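Local atomic coordinates of HP1028 (PDB entry 4INN), a protein that is of unknown function but has a lipocalin-type beta-barrel and probably binds or transports small ligands inside it. Residues A[38-43]-A[53-58]; A[80-85]-A[112-117]. The protein carries 1 engineered substitution. All blocks are in the same frame, centred on the assembly; numbering follows the deposited sequence.

In the fold
From the N terminus, the chain enters the barrel with strand 38-41, loops out through residues 42-50 and returns on strand 51-58; contact 1 pairs these first two strands and closes that short loop, which carries the ligand-pocket residue M48. After strand 61-69 a long loop leaves the barrel, and contact 2 lays residues 80-85 of this loop against the end of strand 107-115, closing a wider loop that includes strand 95-104. The two follow one another in series, without overlap or crossing. Their centres are about 19 Å apart and they do not touch: contact 1 builds the wall of the barrel, whereas contact 2 brings an excursion back onto its outside.

Contact 1: A[38-43]-A[53-58]; sequences GIYQTQ and VEFFEH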
loop_
_atom_site.group_PDB
_atom_site.type_symbol
_atom_site.label_atom_id
_atom_site.label_comp_id
_atom_site.label_asym_id
_atom_site.label_seq_id
_atom_site.Cartn_x
_atom_site.Cartn_y
_atom_site.Cartn_z
ATOM N N GLY A 38 2.543 9.045 4.246
ATOM C CA GLY A 38 2.745 8.550 5.569
ATOM C C GLY A 38 2.959 7.046 5.563
ATOM O O GLY A 38 2.933 6.398 4.543
ATOM N N ILE A 39 3.210 6.512 6.738
ATOM C CA ILE A 39 3.378 5.115 6.928
ATOM C C ILE A 39 2.168 4.574 7.732
ATOM O O ILE A 39 1.654 5.224 8.677
ATOM C CB ILE A 39 4.717 4.876 7.580
ATOM C CG1 ILE A 39 5.799 5.211 6.562
ATOM C CG2 ILE A 39 4.848 3.426 7.969
ATOM C CD1 ILE A 39 7.226 5.208 7.084
ATOM N N TYR A 40 1.678 3.418 7.309
ATOM C CA TYR A 40 0.509 2.833 7.917
ATOM C C TYR A 40 0.784 1.382 8.190
ATOM O O TYR A 40 1.718 0.790 7.658
ATOM C CB TYR A 40 -0.715 2.947 6.991
ATOM C CG TYR A 40 -1.078 4.346 6.628
ATOM C CD1 TYR A 40 -2.093 5.023 7.289
ATOM C CD2 TYR A 40 -0.371 5.014 5.661
ATOM C CE1 TYR A 40 -2.384 6.349 6.968
ATOM C CE2 TYR A 40 -0.655 6.330 5.334
ATOM C CZ TYR A 40 -1.663 6.985 5.974
ATOM O OH TYR A 40 -1.914 8.269 5.607
ATOM N N GLN A 41 -0.026 0.808 9.044
ATOM C CA GLN A 41 0.095 -0.617 9.345
ATOM C C GLN A 41 -1.170 -1.275 8.861
ATOM O O GLN A 41 -2.249 -0.932 9.317
ATOM C CB GLN A 41 0.276 -0.854 10.857
ATOM C CG GLN A 41 0.414 -2.337 11.191
ATOM C CD GLN A 41 0.420 -2.644 12.682
ATOM O OE1 GLN A 41 0.689 -1.782 13.517
ATOM N NE2 GLN A 41 0.166 -3.919 13.011
ATOM N N THR A 42 -1.035 -2.216 7.946
ATOM C CA THR A 42 -2.194 -2.876 7.367
ATOM C C THR A 42 -2.834 -3.862 8.340
ATOM O O THR A 42 -2.315 -4.137 9.425
ATOM C CB THR A 42 -1.824 -3.647 6.100
ATOM O OG1 THR A 42 -1.057 -4.793 6.474
ATOM C CG2 THR A 42 -1.040 -2.767 5.115
ATOM N N GLN A 43 -3.977 -4.390 7.941
ATOM C CA GLN A 43 -4.774 -5.245 8.784
ATOM C C GLN A 43 -4.543 -6.644 8.321
ATOM O O GLN A 43 -4.663 -6.939 7.152
ATOM C CB GLN A 43 -6.262 -4.893 8.635
ATOM C CG GLN A 43 -7.141 -5.470 9.727
ATOM C CD GLN A 43 -8.622 -5.151 9.557
ATOM O OE1 GLN A 43 -9.018 -4.020 9.345
ATOM N NE2 GLN A 43 -9.445 -6.162 9.675
ATOM N N VAL A 53 3.430 -0.210 5.334
ATOM C CA VAL A 53 3.484 0.342 3.998
ATOM C C VAL A 53 3.571 1.848 3.998
ATOM O O VAL A 53 3.032 2.470 4.885
ATOM C CB VAL A 53 2.223 0.002 3.210
ATOM C CG1 VAL A 53 2.071 -1.508 3.111
ATOM C CG2 VAL A 53 1.001 0.634 3.849
ATOM N N GLU A 54 4.237 2.411 2.986
ATOM C CA GLU A 54 4.322 3.853 2.805
ATOM C C GLU A 54 3.585 4.378 1.591
ATOM O O GLU A 54 3.839 3.939 0.488
ATOM C CB GLU A 54 5.777 4.306 2.689
ATOM C CG GLU A 54 5.917 5.816 2.467
ATOM C CD GLU A 54 7.300 6.355 2.771
ATOM O OE1 GLU A 54 8.236 5.544 3.005
ATOM O OE2 GLU A 54 7.465 7.600 2.779
ATOM N N PHE A 55 2.718 5.363 1.801
ATOM C CA PHE A 55 2.043 6.062 0.703
ATOM C C PHE A 55 2.873 7.303 0.333
ATOM O O PHE A 55 3.412 7.959 1.223
ATOM C CB PHE A 55 0.619 6.489 1.096
ATOM C CG PHE A 55 -0.402 5.396 1.046
ATOM C CD1 PHE A 55 -1.331 5.341 0.024
ATOM C CD2 PHE A 55 -0.498 4.465 2.060
ATOM C CE1 PHE A 55 -2.312 4.361 -0.028
ATOM C CE2 PHE A 55 -1.461 3.472 2.023
ATOM C CZ PHE A 55 -2.380 3.427 0.976
ATOM N N PHE A 56 2.961 7.628 -0.954
ATOM C CA PHE A 56 3.613 8.872 -1.408
ATOM C C PHE A 56 2.918 9.444 -2.648
ATOM O O PHE A 56 2.198 8.698 -3.308
ATOM C CB PHE A 56 5.113 8.628 -1.678
ATOM C CG PHE A 56 5.404 7.681 -2.832
ATOM C CD1 PHE A 56 5.770 8.161 -4.062
ATOM C CD2 PHE A 56 5.354 6.306 -2.660
ATOM C CE1 PHE A 56 6.057 7.280 -5.116
ATOM C CE2 PHE A 56 5.629 5.421 -3.708
ATOM C CZ PHE A 56 5.999 5.911 -4.936
ATOM N N GLU A 57 3.073 10.750 -2.942
ATOM C CA GLU A 57 2.515 11.314 -4.209
ATOM C C GLU A 57 3.564 11.479 -5.276
ATOM O O GLU A 57 4.723 11.659 -4.993
ATOM C CB GLU A 57 1.712 12.636 -4.033
ATOM C CG GLU A 57 2.474 13.965 -3.996
ATOM C CD GLU A 57 3.135 14.456 -5.321
ATOM O OE1 GLU A 57 2.473 14.603 -6.391
ATOM O OE2 GLU A 57 4.368 14.757 -5.276
ATOM N N HIS A 58 3.135 11.427 -6.519
ATOM C CA HIS A 58 4.019 11.688 -7.636
ATOM C C HIS A 58 3.169 12.057 -8.837
ATOM O O HIS A 58 2.225 11.345 -9.165
ATOM C CB HIS A 58 4.860 10.449 -7.925
ATOM C CG HIS A 58 5.571 10.485 -9.244
ATOM N ND1 HIS A 58 6.768 11.148 -9.430
ATOM C CD2 HIS A 58 5.260 9.923 -10.437
ATOM C CE1 HIS A 58 7.149 11.015 -10.690
ATOM N NE2 HIS A 58 6.255 10.271 -11.318
#
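The first beta hairpin of the lipocalin-type barrel pairs strand 38-41 antiparallel with strand 51-58. Y40 and V53 form a hydrogen-bonded pair, with Y40 N to V53 O at 2.9 Å and V53 N to Y40 O at 3.1 Å. One step along, F55 N donates to G38 O at 2.9 Å, while the return bond from G38 N to F55 O is weak. Between them I39 and E54 form the non-hydrogen-bonded pair, where CA-H...O contacts fill in. G38 has a backbone conformation that glycine adopts readily and residues with a side chain disfavour.

Y40, V53 and F55 face the barrel interior, which the aromatic rings and the valine help fill. With CG beside its backbone N (chi1 -59°), the Y40 ring reaches along the sheet until its CD2 is 3.6 Å from F55 CD2. The ring planes are turned 82° to each other, and the rings approach obliquely. The Y40 hydroxyl is satisfied by L36 O. Further along the chain, T42 CG2 rests on V53 CG1 at 3.9 Å as its hydroxyl accepts from S51 N.

On the other face, I39 CG1 lies 4.0 Å from E54 CB, and the extended E54 chain (chi1 179°) carries its carboxylate to a salt bridge with R167. K153 of strand 147-154 and L155 flank strand 38-41; strand 61-69 borders 51-58, and helix 170-174 covers F56 outside the barrel.

Contact 2: A[80-85]-A[112-117]; sequences LNPNPK and KAYNFY
Y114, L80 and N81 carry most of this surface contact, in which a long loop settles against the end of a barrel strand. Y114 points outward from strand 107-115, and with CG anti to its backbone N (chi1 177°) the ring extends straight toward the loop. Its hydroxyl ends beside the N81 backbone, with OH 3.2 Å from N81 CA, and bonds to D78 OD1. A tyrosine suits the place because it is long enough to reach from the strand to the loop, while its polar end can still be satisfied among loop atoms.

The N81 amide crosses the phenol end obliquely, its plane 39° from that of the ring, and ND2 comes to 3.4 Å from Y114 CZ. ND2 also donates to the other carboxylate oxygen of D78, so this one aspartate holds both the asparagine and the tyrosine in position. At the far end of the amide, N81 OD1 accepts from N83 N at 3.1 Å, in the carbonyl plane and on a lone pair. This Asx turn bends the loop past P82, whose CD lies near the plane of the Y114 ring at its edge, 4.2 Å from CE1.

L80 sets its CD1 methyl against backbone carbonyls of the turn after the strand, 3.6 Å from F116 O and close to Y117 O as well, although the residue itself remains largely exposed. F116 turns a face to the edge of the Y114 ring, with Y114 CE2 3.8 Å above its centre.

On the barrel side, the wall continues to both neighbours of strand 107-115: Y114 pairs through its backbone with F96 of strand 95-104, and A113 with Y122 of strand 120-128.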
loop_
_atom_site.group_PDB
_atom_site.type_symbol
_atom_site.label_atom_id
_atom_site.label_comp_id
_atom_site.label_asym_id
_atom_site.label_seq_id
_atom_site.Cartn_x
_atom_site.Cartn_y
_atom_site.Cartn_z
ATOM N N LEU A 80 4.258 -15.260 -7.630
ATOM C CA LEU A 80 2.944 -15.460 -8.250
ATOM C C LEU A 80 2.645 -14.425 -9.323
ATOM O O LEU A 80 1.536 -14.405 -9.843
ATOM C CB LEU A 80 1.818 -15.440 -7.208
ATOM C CG LEU A 80 1.973 -16.284 -5.929
ATOM C CD1 LEU A 80 0.801 -16.015 -4.977
ATOM C CD2 LEU A 80 2.084 -17.780 -6.231
ATOM N N ASN A 81 3.603 -13.566 -9.668
ATOM C CA ASN A 81 3.321 -12.554 -10.687
ATOM C C ASN A 81 2.911 -13.297 -11.927
ATOM O O ASN A 81 3.635 -14.189 -12.350
ATOM C CB ASN A 81 4.512 -11.620 -10.982
ATOM C CG ASN A 81 4.062 -10.243 -11.492
ATOM O OD1 ASN A 81 3.802 -10.060 -12.671
ATOM N ND2 ASN A 81 3.941 -9.283 -10.591
ATOM N N PRO A 82 1.720 -12.975 -12.484
ATOM C CA PRO A 82 1.321 -13.454 -13.813
ATOM C C PRO A 82 2.440 -13.315 -14.841
ATOM O O PRO A 82 2.641 -14.222 -15.647
ATOM C CB PRO A 82 0.148 -12.535 -14.165
ATOM C CG PRO A 82 -0.501 -12.274 -12.849
ATOM C CD PRO A 82 0.636 -12.181 -11.860
ATOM N N ASN A 83 3.171 -12.203 -14.795
ATOM C CA ASN A 83 4.299 -11.969 -15.700
ATOM C C ASN A 83 5.612 -12.647 -15.254
ATOM O O ASN A 83 6.257 -12.188 -14.315
ATOM C CB ASN A 83 4.529 -10.471 -15.854
ATOM C CG ASN A 83 5.575 -10.144 -16.901
ATOM O OD1 ASN A 83 6.420 -10.971 -17.238
ATOM N ND2 ASN A 83 5.515 -8.929 -17.432
ATOM N N PRO A 84 6.047 -13.710 -15.963
ATOM C CA PRO A 84 7.272 -14.456 -15.552
ATOM C C PRO A 84 8.532 -13.606 -15.353
ATOM O O PRO A 84 9.364 -13.942 -14.507
ATOM C CB PRO A 84 7.490 -15.453 -16.708
ATOM C CG PRO A 84 6.729 -14.880 -17.872
ATOM C CD PRO A 84 5.530 -14.204 -17.257
ATOM N N LYS A 85 8.655 -12.527 -16.117
ATOM C CA LYS A 85 9.822 -11.650 -16.049
ATOM C C LYS A 85 9.823 -10.744 -14.817
ATOM O O LYS A 85 10.742 -9.947 -14.643
ATOM C CB LYS A 85 9.909 -10.754 -17.289
ATOM C CG LYS A 85 9.643 -11.444 -18.632
ATOM C CD LYS A 85 10.705 -11.079 -19.677
ATOM C CE LYS A 85 10.162 -11.088 -21.101
ATOM N NZ LYS A 85 9.762 -9.722 -21.539
ATOM N N LYS A 112 -5.220 1.072 -8.072
ATOM C CA LYS A 112 -5.112 -0.343 -8.363
ATOM C C LYS A 112 -3.996 -0.956 -7.528
ATOM O O LYS A 112 -2.868 -0.475 -7.536
ATOM C CB LYS A 112 -4.840 -0.532 -9.830
ATOM C CG LYS A 112 -5.911 0.066 -10.718
ATOM C CD LYS A 112 -5.936 -0.669 -12.053
ATOM C CE LYS A 112 -6.645 -2.023 -11.949
ATOM N NZ LYS A 112 -6.288 -2.956 -13.062
ATOM N N ALA A 113 -4.332 -2.001 -6.783
ATOM C CA ALA A 113 -3.388 -2.670 -5.917
ATOM C C ALA A 113 -3.025 -4.074 -6.408
ATOM O O ALA A 113 -3.889 -4.950 -6.510
ATOM C CB ALA A 113 -3.933 -2.740 -4.519
ATOM N N TYR A 114 -1.744 -4.299 -6.682
ATOM C CA TYR A 114 -1.272 -5.659 -6.871
ATOM C C TYR A 114 -1.160 -6.334 -5.522
ATOM O O TYR A 114 -0.734 -5.714 -4.562
ATOM C CB TYR A 114 0.075 -5.691 -7.609
ATOM C CG TYR A 114 0.645 -7.089 -7.757
ATOM C CD1 TYR A 114 0.066 -8.029 -8.634
ATOM C CD2 TYR A 114 1.753 -7.485 -7.007
ATOM C CE1 TYR A 114 0.597 -9.313 -8.757
ATOM C CE2 TYR A 114 2.278 -8.761 -7.127
ATOM C CZ TYR A 114 1.709 -9.674 -7.998
ATOM O OH TYR A 114 2.276 -10.939 -8.085
ATOM N N ASN A 115 -1.525 -7.610 -5.456
ATOM C CA ASN A 115 -1.419 -8.383 -4.213
ATOM C C ASN A 115 -0.457 -9.575 -4.321
ATOM O O ASN A 115 -0.743 -10.545 -5.002
ATOM C CB ASN A 115 -2.793 -8.880 -3.824
ATOM C CG ASN A 115 -2.776 -9.661 -2.540
ATOM O OD1 ASN A 115 -1.972 -9.399 -1.665
ATOM N ND2 ASN A 115 -3.673 -10.617 -2.416
ATOM N N PHE A 116 0.669 -9.494 -3.621
ATOM C CA PHE A 116 1.771 -10.463 -3.723
ATOM C C PHE A 116 1.372 -11.862 -3.284
ATOM O O PHE A 116 1.889 -12.842 -3.811
ATOM C CB PHE A 116 2.962 -9.987 -2.870
ATOM C CG PHE A 116 3.720 -8.873 -3.496
ATOM C CD1 PHE A 116 4.825 -9.132 -4.295
ATOM C CD2 PHE A 116 3.315 -7.550 -3.328
ATOM C CE1 PHE A 116 5.524 -8.090 -4.893
ATOM C CE2 PHE A 116 4.015 -6.505 -3.940
ATOM C CZ PHE A 116 5.111 -6.781 -4.731
ATOM N N TYR A 117 0.436 -11.944 -2.329
ATOM C CA TYR A 117 -0.066 -13.230 -1.812
ATOM C C TYR A 117 -0.943 -14.016 -2.769
ATOM O O TYR A 117 -1.260 -15.158 -2.483
ATOM C CB TYR A 117 -0.840 -13.031 -0.513
ATOM C CG TYR A 117 -0.011 -12.445 0.597
ATOM C CD1 TYR A 117 0.742 -13.265 1.441
ATOM C CD2 TYR A 117 0.030 -11.071 0.799
ATOM C CE1 TYR A 117 1.518 -12.733 2.459
ATOM C CE2 TYR A 117 0.796 -10.529 1.821
ATOM C CZ TYR A 117 1.538 -11.365 2.649
ATOM O OH TYR A 117 2.309 -10.812 3.662
#